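Local atomic coordinates of ATP phosphoribosyltransferase (Methanobacterium thermoautotrophicum, PDB entry 2VD3), a protein that probably catalyses the condensation of ATP with 5-phosphoribose 1-diphosphate, the opening step of histidine biosynthesis, and binds histidine as an inhibitor. Residues R114-T120 and D136-L142; I106-I112 and R174-T178; L218-D224 and A276-V282. All coordinates share one frame; numbering follows the deposited sequence.

Overall arrangement
Contacts 1 and 2 belong to one domain of the phosphoribosyltransferase portion and contact 3 to the C-terminal domain. Along the chain, contact 1 is nested inside the loop closed by contact 2; both reach the same mixed sheet, their centres lie about 14 Å apart, and they meet where Ala137 CB packs 4.1 Å from Ile112 CG2. Contact 3 lies on the other side of the chain's centre, its centre about 58 Å from that of contact 1 and about 52 Å from that of contact 2. It carries bound histidine, which therefore sits far from the magnesium ion held at contact 2; the nearest atoms of contacts 2 and 3 are about 34 Å apart.

Contact 1. Residues R114-T120 and D136-L142; sequences RGAVIAT and DAEVVEL
The guanidinium of Arg114 and the carboxylate of Asp136 are steeply inclined, their planes 68° apart, and the two side chains cross at about a right angle. Asp136 CB approaches the guanidinium obliquely, 3.6 Å from Arg114 NH1. The carboxylate stands farther off: Asp136 OD2 is 4.4 Å from Arg114 NH1 and well out of the guanidinium plane, so no N-H is aimed at it and the attraction is one of charge alone.

Beyond this pair, strands 117-120 and 138-141 run parallel, joined by helix 123-132 in a beta-alpha-beta crossover. The main chain alternates its bonds: Ile118 N donates to Glu138 O, Val140 N to Ile118 O at 2.7 Å, Thr120 N to Val140 O, and Leu142 N to Thr120 O at 2.9 Å.

On the face carrying Val117, Ala119 and Val140, Val117 CG1 meets Val140 CG2 at 3.5 Å; Leu142, just past the strand end, brings CD1 4.0 Å from Ala119 CB. Val140 and Leu142 also pack on Glu59 and Phe60 of a neighbouring subunit. On the face carrying Ile118, Val139 and Thr120, Thr120 CG2 lies 3.6 Å from Val139 CG1, while Ile118 CD1 reaches Ala137 CB, just before the strand. With chi1 of Thr120 at -170°, the methyl takes this apolar contact and OG1 is turned to hydrogen bonds with Thr159 OG1, Thr126 OG1 and Phe122 N. Leu130 of the crossover helix covers Ile118 and Val139.

Main-chain bonds and aliphatic contacts thus hold the strands together, whereas the exposed Arg114-Asp136 pair probably adds only a weak, poorly directed attraction.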
loop_
_atom_site.group_PDB
_atom_site.type_symbol
_atom_site.label_atom_id
_atom_site.label_comp_id
_atom_site.label_asym_id
_atom_site.label_seq_id
_atom_site.Cartn_x
_atom_site.Cartn_y
_atom_site.Cartn_z
ATOM N N ARG A 114 39.938 -19.788 8.628
ATOM C CA ARG A 114 39.899 -20.174 7.215
ATOM C C ARG A 114 38.490 -20.362 6.640
ATOM O O ARG A 114 38.164 -19.814 5.582
ATOM C CB ARG A 114 40.711 -21.461 6.998
ATOM C CG ARG A 114 42.059 -21.273 6.319
ATOM C CD ARG A 114 43.093 -20.667 7.248
ATOM N NE ARG A 114 44.428 -20.675 6.651
ATOM C CZ ARG A 114 44.934 -19.695 5.903
ATOM N NH1 ARG A 114 44.220 -18.602 5.640
ATOM N NH2 ARG A 114 46.164 -19.809 5.414
ATOM N N GLY A 115 37.659 -21.134 7.329
ATOM C CA GLY A 115 36.375 -21.537 6.763
ATOM C C GLY A 115 35.190 -20.625 7.016
ATOM O O GLY A 115 34.066 -20.966 6.644
ATOM N N ALA A 116 35.427 -19.468 7.633
ATOM C CA ALA A 116 34.333 -18.616 8.106
ATOM C C ALA A 116 33.453 -18.125 6.974
ATOM O O ALA A 116 33.941 -17.747 5.910
ATOM C CB ALA A 116 34.857 -17.446 8.916
ATOM N N VAL A 117 32.148 -18.148 7.213
ATOM C CA VAL A 117 31.183 -17.664 6.231
ATOM C C VAL A 117 30.689 -16.283 6.642
ATOM O O VAL A 117 30.316 -16.066 7.797
ATOM C CB VAL A 117 30.009 -18.657 6.039
ATOM C CG1 VAL A 117 28.976 -18.095 5.080
ATOM C CG2 VAL A 117 30.534 -20.004 5.531
ATOM N N ILE A 118 30.729 -15.349 5.693
ATOM C CA ILE A 118 30.205 -14.001 5.899
ATOM C C ILE A 118 29.076 -13.728 4.919
ATOM O O ILE A 118 29.263 -13.852 3.705
ATOM C CB ILE A 118 31.291 -12.915 5.723
ATOM C CG1 ILE A 118 32.490 -13.197 6.634
ATOM C CG2 ILE A 118 30.704 -11.521 6.006
ATOM C CD1 ILE A 118 33.784 -12.519 6.181
ATOM N N ALA A 119 27.915 -13.355 5.458
ATOM C CA ALA A 119 26.758 -12.983 4.655
ATOM C C ALA A 119 26.736 -11.471 4.457
ATOM O O ALA A 119 27.012 -10.706 5.387
ATOM C CB ALA A 119 25.465 -13.449 5.319
ATOM N N THR A 120 26.396 -11.044 3.246
ATOM C CA THR A 120 26.501 -9.648 2.890
ATOM C C THR A 120 25.509 -9.278 1.795
ATOM O O THR A 120 24.978 -10.140 1.099
ATOM C CB THR A 120 27.939 -9.301 2.436
ATOM O OG1 THR A 120 28.084 -7.878 2.313
ATOM C CG2 THR A 120 28.269 -9.967 1.103
ATOM N N ASP A 136 41.097 -15.412 4.638
ATOM C CA ASP A 136 40.409 -16.419 3.848
ATOM C C ASP A 136 39.083 -16.699 4.538
ATOM O O ASP A 136 39.042 -17.319 5.598
ATOM C CB ASP A 136 41.251 -17.694 3.726
ATOM C CG ASP A 136 40.589 -18.772 2.864
ATOM O OD1 ASP A 136 39.386 -18.667 2.539
ATOM O OD2 ASP A 136 41.283 -19.756 2.521
ATOM N N ALA A 137 38.008 -16.198 3.941
ATOM C CA ALA A 137 36.661 -16.448 4.424
ATOM C C ALA A 137 35.723 -16.486 3.228
ATOM O O ALA A 137 36.001 -15.868 2.194
ATOM C CB ALA A 137 36.235 -15.378 5.426
ATOM N N GLU A 138 34.625 -17.226 3.363
ATOM C CA GLU A 138 33.643 -17.332 2.293
ATOM C C GLU A 138 32.607 -16.223 2.416
ATOM O O GLU A 138 32.231 -15.820 3.524
ATOM C CB GLU A 138 32.957 -18.704 2.286
ATOM C CG GLU A 138 33.883 -19.902 2.534
ATOM C CD GLU A 138 35.109 -19.924 1.629
ATOM O OE1 GLU A 138 34.951 -19.806 0.392
ATOM O OE2 GLU A 138 36.231 -20.071 2.166
ATOM N N VAL A 139 32.147 -15.748 1.264
ATOM C CA VAL A 139 31.207 -14.643 1.193
ATOM C C VAL A 139 29.919 -15.121 0.545
ATOM O O VAL A 139 29.925 -15.576 -0.601
ATOM C CB VAL A 139 31.812 -13.456 0.399
ATOM C CG1 VAL A 139 30.766 -12.415 0.084
ATOM C CG2 VAL A 139 32.971 -12.839 1.173
ATOM N N VAL A 140 28.822 -15.022 1.286
ATOM C CA VAL A 140 27.512 -15.413 0.776
ATOM C C VAL A 140 26.645 -14.169 0.582
ATOM O O VAL A 140 26.393 -13.409 1.525
ATOM C CB VAL A 140 26.801 -16.460 1.695
ATOM C CG1 VAL A 140 25.417 -16.810 1.152
ATOM C CG2 VAL A 140 27.638 -17.725 1.813
ATOM N N GLU A 141 26.207 -13.963 -0.654
ATOM C CA GLU A 141 25.368 -12.828 -0.980
ATOM C C GLU A 141 23.912 -13.141 -0.656
ATOM O O GLU A 141 23.383 -14.176 -1.060
ATOM C CB GLU A 141 25.543 -12.447 -2.447
ATOM C CG GLU A 141 24.422 -11.609 -3.002
ATOM C CD GLU A 141 24.893 -10.603 -4.018
ATOM O OE1 GLU A 141 24.410 -9.456 -3.961
ATOM O OE2 GLU A 141 25.744 -10.950 -4.862
ATOM N N LEU A 142 23.272 -12.248 0.092
ATOM C CA LEU A 142 21.864 -12.398 0.400
ATOM C C LEU A 142 21.106 -11.214 -0.163
ATOM O O LEU A 142 21.690 -10.169 -0.447
ATOM C CB LEU A 142 21.623 -12.537 1.912
ATOM C CG LEU A 142 22.242 -13.717 2.674
ATOM C CD1 LEU A 142 21.700 -13.762 4.098
ATOM C CD2 LEU A 142 22.013 -15.048 1.978
#

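Contact 2. Residues I106-I112 and R174-T178; sequences IRGPEDI and RVIDT. With MG (magnesium ion), chain M.
Ile176 reaches from strand 173-188 to the loop 106-112 at a classic beta bulge, where Ile176 and Asp177 both face Leu98 of the adjoining strand 94-101. The loop carries a short 3-10 turn, residues 109-111, so the contact joins strand 173-188 to the connection leading from strand 94-101 to strand 117-120.

Apolar contacts centre on Ile176. Its CG1 is wedged between the backbone N and the carbonyl carbon, chi1 60°, and CD1 goes to Ile106 CG2, 4.1 Å away, and to Pro109 CD.

A second kind packs side-chain carbon against main-chain oxygen. The other branch of Ile176, CG2, lies 3.5 Å from Arg107 O, and in return Pro109 CD comes within 3.2 Å of Ile176 O.

Hydrogen bonds are few. Arg174 NH2 donates a weak, bent bond of 2.7 Å to Ile106 O, which lies at the guanidinium edge near its plane. Arg174 NH1 is bound to Glu102 O, so the same guanidinium spans two carbonyls of the connection. Within the loop, Arg107 N donates an almost straight bond, 173° at the hydrogen, to Asp111 OD2, meeting that oxygen from above the carboxylate plane and tying the residue two places ahead of the 3-10 turn to the turn's last residue.

The side chains of Asp177 and Pro109 cross at about a right angle, with Asp177 OD2 3.4 Å from Pro109 CG. That oxygen is hydrogen-bonded to Tyr129 OH, while the other, Asp177 OD1, binds the magnesium ion at 2.4 Å.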
loop_
_atom_site.group_PDB
_atom_site.type_symbol
_atom_site.label_atom_id
_atom_site.label_comp_id
_atom_site.label_asym_id
_atom_site.label_seq_id
_atom_site.Cartn_x
_atom_site.Cartn_y
_atom_site.Cartn_z
ATOM N N ILE A 106 35.166 -14.621 17.991
ATOM C CA ILE A 106 35.639 -13.544 17.118
ATOM C C ILE A 106 35.321 -12.154 17.686
ATOM O O ILE A 106 34.152 -11.740 17.720
ATOM C CB ILE A 106 35.047 -13.681 15.681
ATOM C CG1 ILE A 106 35.406 -15.046 15.084
ATOM C CG2 ILE A 106 35.524 -12.535 14.772
ATOM C CD1 ILE A 106 34.562 -15.448 13.887
ATOM N N ARG A 107 36.359 -11.453 18.137
ATOM C CA ARG A 107 36.205 -10.088 18.652
ATOM C C ARG A 107 36.828 -9.028 17.735
ATOM O O ARG A 107 36.579 -7.830 17.894
ATOM C CB ARG A 107 36.760 -9.983 20.078
ATOM C CG ARG A 107 35.789 -10.450 21.161
ATOM C CD ARG A 107 36.523 -11.095 22.316
ATOM N NE ARG A 107 36.912 -12.466 21.997
ATOM C CZ ARG A 107 37.965 -13.098 22.510
ATOM N NH1 ARG A 107 38.767 -12.491 23.375
ATOM N NH2 ARG A 107 38.220 -14.346 22.143
ATOM N N GLY A 108 37.620 -9.481 16.768
ATOM C CA GLY A 108 38.233 -8.599 15.768
ATOM C C GLY A 108 38.584 -9.404 14.529
ATOM O O GLY A 108 38.645 -10.633 14.598
ATOM N N PRO A 109 38.818 -8.726 13.386
ATOM C CA PRO A 109 39.115 -9.428 12.121
ATOM C C PRO A 109 40.274 -10.432 12.192
ATOM O O PRO A 109 40.354 -11.328 11.352
ATOM C CB PRO A 109 39.442 -8.290 11.136
ATOM C CG PRO A 109 39.586 -7.063 11.958
ATOM C CD PRO A 109 38.800 -7.264 13.210
ATOM N N GLU A 110 41.143 -10.294 13.191
ATOM C CA GLU A 110 42.302 -11.182 13.343
ATOM C C GLU A 110 41.888 -12.613 13.691
ATOM O O GLU A 110 42.651 -13.558 13.464
ATOM C CB GLU A 110 43.275 -10.662 14.417
ATOM C CG GLU A 110 43.380 -9.142 14.527
ATOM C CD GLU A 110 42.399 -8.559 15.541
ATOM O OE1 GLU A 110 41.612 -7.657 15.168
ATOM O OE2 GLU A 110 42.413 -9.015 16.709
ATOM N N ASP A 111 40.677 -12.756 14.229
ATOM C CA ASP A 111 40.194 -14.018 14.793
ATOM C C ASP A 111 39.451 -14.893 13.784
ATOM O O ASP A 111 39.085 -16.032 14.090
ATOM C CB ASP A 111 39.278 -13.730 15.991
ATOM C CG ASP A 111 39.933 -12.833 17.032
ATOM O OD1 ASP A 111 41.102 -12.438 16.841
ATOM O OD2 ASP A 111 39.273 -12.518 18.046
ATOM N N ILE A 112 39.221 -14.357 12.590
ATOM C CA ILE A 112 38.430 -15.052 11.580
ATOM C C ILE A 112 39.207 -16.248 11.023
ATOM O O ILE A 112 40.310 -16.083 10.493
ATOM C CB ILE A 112 37.965 -14.098 10.448
ATOM C CG1 ILE A 112 37.083 -12.980 11.016
ATOM C CG2 ILE A 112 37.203 -14.863 9.370
ATOM C CD1 ILE A 112 36.989 -11.748 10.133
ATOM N N ARG A 174 27.638 -7.821 17.643
ATOM C CA ARG A 174 28.663 -6.842 17.982
ATOM C C ARG A 174 29.521 -6.487 16.761
ATOM O O ARG A 174 29.963 -7.378 16.027
ATOM C CB ARG A 174 29.529 -7.392 19.114
ATOM C CG ARG A 174 30.728 -6.540 19.489
ATOM C CD ARG A 174 31.630 -7.250 20.498
ATOM N NE ARG A 174 32.279 -8.440 19.942
ATOM C CZ ARG A 174 31.982 -9.696 20.280
ATOM N NH1 ARG A 174 31.037 -9.948 21.181
ATOM N NH2 ARG A 174 32.639 -10.707 19.720
ATOM N N VAL A 175 29.744 -5.188 16.550
ATOM C CA VAL A 175 30.605 -4.692 15.465
ATOM C C VAL A 175 32.042 -5.098 15.752
ATOM O O VAL A 175 32.593 -4.730 16.790
ATOM C CB VAL A 175 30.546 -3.144 15.329
ATOM C CG1 VAL A 175 31.520 -2.648 14.271
ATOM C CG2 VAL A 175 29.139 -2.678 15.001
ATOM N N ILE A 176 32.645 -5.870 14.854
ATOM C CA ILE A 176 34.050 -6.263 15.040
ATOM C C ILE A 176 35.003 -5.547 14.074
ATOM O O ILE A 176 36.221 -5.667 14.191
ATOM C CB ILE A 176 34.260 -7.820 15.101
ATOM C CG1 ILE A 176 33.798 -8.519 13.821
ATOM C CG2 ILE A 176 33.550 -8.406 16.311
ATOM C CD1 ILE A 176 34.924 -8.972 12.942
ATOM N N ASP A 177 34.428 -4.786 13.140
ATOM C CA ASP A 177 35.183 -3.866 12.280
ATOM C C ASP A 177 34.265 -2.997 11.424
ATOM O O ASP A 177 33.099 -3.338 11.196
ATOM C CB ASP A 177 36.166 -4.612 11.379
ATOM C CG ASP A 177 37.363 -3.761 10.992
ATOM O OD1 ASP A 177 37.362 -2.540 11.274
ATOM O OD2 ASP A 177 38.313 -4.317 10.403
ATOM N N THR A 178 34.799 -1.858 10.984
ATOM C CA THR A 178 34.132 -1.023 9.994
ATOM C C THR A 178 34.813 -1.247 8.648
ATOM O O THR A 178 36.015 -1.065 8.517
ATOM C CB THR A 178 34.141 0.478 10.384
ATOM O OG1 THR A 178 33.471 0.651 11.640
ATOM C CG2 THR A 178 33.425 1.317 9.334
HETATM MG MG MG M . 39.377 -1.594 10.305
#

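Contact 3. Residues L218-D224 and A276-V282; sequences LVMLNID and ARDILVV. With HIS (histidine), chain C.
Asn222 and Asp278 meet at a beta bulge in the four-stranded antiparallel sheet of the C-terminal domain, whose beta-alpha-beta-beta-alpha-beta order is that of a ferredoxin-like fold. The register slips by one residue between the Met220-Leu280 and Asn222-Arg277 pairs, both hydrogen-bonded, and the chain turns a corner at Asp278.

Asn222 can be followed outward. Its CB lies 3.6 Å from Asp278 OD2. CG sits beside the backbone N, chi1 -68°, and brings the amide over the bound histidine, with Asn222 CG 3.7 Å from histidine NE2. The amide then divides its work: OD1 accepts from the ligand's amino N at 3.1 Å, and ND2 donates to the ligand's OXT at 2.7 Å. The same ND2 gives a second bond, 2.9 Å long and 165° at the hydrogen, to the anti side of Asp278 OD2. That carboxylate is turned 74° from the amide and also bonds to Thr239 OG1 of a neighbouring subunit, so Asp278 probably fixes the rotation of the amide that grips the amino acid.

The same neighbouring subunit completes the pocket through Thr242, Gly240 and Val258, and extends the sheet beyond strand 279-283. Farther along, Met220 SD packs 3.6 Å from Val282 CG2. At the bulge itself, the ligand's imidazole NE2 donates to Asp278 O over 3.0 Å.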
loop_
_atom_site.group_PDB
_atom_site.type_symbol
_atom_site.label_atom_id
_atom_site.label_comp_id
_atom_site.label_asym_id
_atom_site.label_seq_id
_atom_site.Cartn_x
_atom_site.Cartn_y
_atom_site.Cartn_z
ATOM N N LEU A 218 20.664 32.793 9.934
ATOM C CA LEU A 218 20.857 34.241 10.094
ATOM C C LEU A 218 20.122 34.737 11.345
ATOM O O LEU A 218 18.883 34.761 11.384
ATOM C CB LEU A 218 20.389 35.008 8.845
ATOM C CG LEU A 218 20.447 36.544 8.851
ATOM C CD1 LEU A 218 21.860 37.049 8.718
ATOM C CD2 LEU A 218 19.572 37.129 7.741
ATOM N N VAL A 219 20.899 35.139 12.352
ATOM C CA VAL A 219 20.355 35.562 13.638
ATOM C C VAL A 219 20.232 37.086 13.724
ATOM O O VAL A 219 21.198 37.802 13.480
ATOM C CB VAL A 219 21.184 34.988 14.818
ATOM C CG1 VAL A 219 20.703 35.534 16.167
ATOM C CG2 VAL A 219 21.108 33.473 14.806
ATOM N N MET A 220 19.030 37.557 14.061
ATOM C CA MET A 220 18.728 38.990 14.175
ATOM C C MET A 220 18.226 39.325 15.577
ATOM O O MET A 220 17.515 38.531 16.194
ATOM C CB MET A 220 17.651 39.409 13.169
ATOM C CG MET A 220 17.960 39.118 11.722
ATOM S SD MET A 220 16.491 39.151 10.680
ATOM C CE MET A 220 16.317 40.888 10.294
ATOM N N LEU A 221 18.587 40.514 16.061
ATOM C CA LEU A 221 18.189 40.968 17.398
ATOM C C LEU A 221 18.116 42.488 17.501
ATOM O O LEU A 221 18.793 43.204 16.761
ATOM C CB LEU A 221 19.139 40.419 18.473
ATOM C CG LEU A 221 20.647 40.705 18.399
ATOM C CD1 LEU A 221 21.022 42.128 18.836
ATOM C CD2 LEU A 221 21.374 39.708 19.265
ATOM N N ASN A 222 17.290 42.960 18.429
ATOM C CA ASN A 222 17.242 44.366 18.793
ATOM C C ASN A 222 18.046 44.602 20.073
ATOM O O ASN A 222 17.820 43.940 21.086
ATOM C CB ASN A 222 15.793 44.821 18.979
ATOM C CG ASN A 222 15.009 44.833 17.679
ATOM O OD1 ASN A 222 15.544 45.148 16.613
ATOM N ND2 ASN A 222 13.723 44.504 17.766
ATOM N N ILE A 223 18.994 45.535 20.014
ATOM C CA ILE A 223 19.817 45.871 21.175
ATOM C C ILE A 223 19.858 47.376 21.402
ATOM O O ILE A 223 19.893 48.155 20.448
ATOM C CB ILE A 223 21.265 45.281 21.065
ATOM C CG1 ILE A 223 22.024 45.401 22.386
ATOM C CG2 ILE A 223 22.062 45.946 19.965
ATOM C CD1 ILE A 223 21.563 44.463 23.466
ATOM N N ASP A 224 19.831 47.778 22.670
ATOM C CA ASP A 224 20.071 49.166 23.033
ATOM C C ASP A 224 21.549 49.462 22.786
ATOM O O ASP A 224 22.419 48.649 23.124
ATOM C CB ASP A 224 19.669 49.435 24.489
ATOM C CG ASP A 224 18.194 49.137 24.753
ATOM O OD1 ASP A 224 17.389 50.095 24.793
ATOM O OD2 ASP A 224 17.834 47.946 24.902
ATOM N N ALA A 276 19.896 41.873 24.819
ATOM C CA ALA A 276 19.314 41.551 23.526
ATOM C C ALA A 276 17.876 41.097 23.696
ATOM O O ALA A 276 17.560 40.323 24.605
ATOM C CB ALA A 276 20.122 40.488 22.829
ATOM N N ARG A 277 17.000 41.612 22.842
ATOM C CA ARG A 277 15.622 41.127 22.774
ATOM C C ARG A 277 15.208 40.836 21.334
ATOM O O ARG A 277 15.932 41.183 20.391
ATOM C CB ARG A 277 14.643 42.082 23.484
ATOM C CG ARG A 277 14.774 43.563 23.153
ATOM C CD ARG A 277 14.181 44.401 24.286
ATOM N NE ARG A 277 14.543 45.820 24.210
ATOM C CZ ARG A 277 13.699 46.803 23.896
ATOM N NH1 ARG A 277 14.128 48.064 23.859
ATOM N NH2 ARG A 277 12.425 46.533 23.622
ATOM N N ASP A 278 14.056 40.179 21.185
ATOM C CA ASP A 278 13.438 39.877 19.884
ATOM C C ASP A 278 14.372 39.102 18.963
ATOM O O ASP A 278 14.554 39.451 17.790
ATOM C CB ASP A 278 12.957 41.166 19.206
ATOM C CG ASP A 278 12.337 42.140 20.186
ATOM O OD1 ASP A 278 11.477 41.711 20.979
ATOM O OD2 ASP A 278 12.715 43.329 20.163
ATOM N N ILE A 279 14.963 38.045 19.506
ATOM C CA ILE A 279 15.935 37.260 18.762
ATOM C C ILE A 279 15.251 36.384 17.714
ATOM O O ILE A 279 14.409 35.539 18.035
ATOM C CB ILE A 279 16.834 36.414 19.681
ATOM C CG1 ILE A 279 17.436 37.292 20.789
ATOM C CG2 ILE A 279 17.936 35.746 18.860
ATOM C CD1 ILE A 279 18.054 36.501 21.933
ATOM N N LEU A 280 15.621 36.614 16.460
ATOM C CA LEU A 280 15.045 35.905 15.338
ATOM C C LEU A 280 16.096 35.014 14.739
ATOM O O LEU A 280 17.279 35.393 14.632
ATOM C CB LEU A 280 14.550 36.877 14.260
ATOM C CG LEU A 280 13.889 38.201 14.649
ATOM C CD1 LEU A 280 13.509 38.942 13.394
ATOM C CD2 LEU A 280 12.679 38.003 15.574
ATOM N N VAL A 281 15.660 33.821 14.356
ATOM C CA VAL A 281 16.497 32.908 13.610
ATOM C C VAL A 281 15.815 32.725 12.271
ATOM O O VAL A 281 14.714 32.193 12.206
ATOM C CB VAL A 281 16.690 31.565 14.347
ATOM C CG1 VAL A 281 17.701 30.700 13.608
ATOM C CG2 VAL A 281 17.165 31.802 15.793
ATOM N N VAL A 282 16.469 33.214 11.217
ATOM C CA VAL A 282 15.927 33.240 9.859
ATOM C C VAL A 282 16.697 32.198 9.030
ATOM O O VAL A 282 17.920 32.111 9.148
ATOM C CB VAL A 282 16.108 34.659 9.230
ATOM C CG1 VAL A 282 15.496 34.745 7.843
ATOM C CG2 VAL A 282 15.518 35.733 10.118
HETATM N N HIS C . 13.429 45.753 14.386
HETATM C CA HIS C . 12.344 44.857 13.865
HETATM C C HIS C . 11.346 44.500 14.959
HETATM O O HIS C . 10.276 43.962 14.679
HETATM C CB HIS C . 12.936 43.576 13.267
HETATM C CG HIS C . 13.831 42.827 14.206
HETATM N ND1 HIS C . 15.184 42.678 13.983
HETATM C CD2 HIS C . 13.567 42.185 15.367
HETATM C CE1 HIS C . 15.716 41.978 14.971
HETATM N NE2 HIS C . 14.755 41.670 15.826
HETATM O OXT HIS C . 11.586 44.735 16.151
#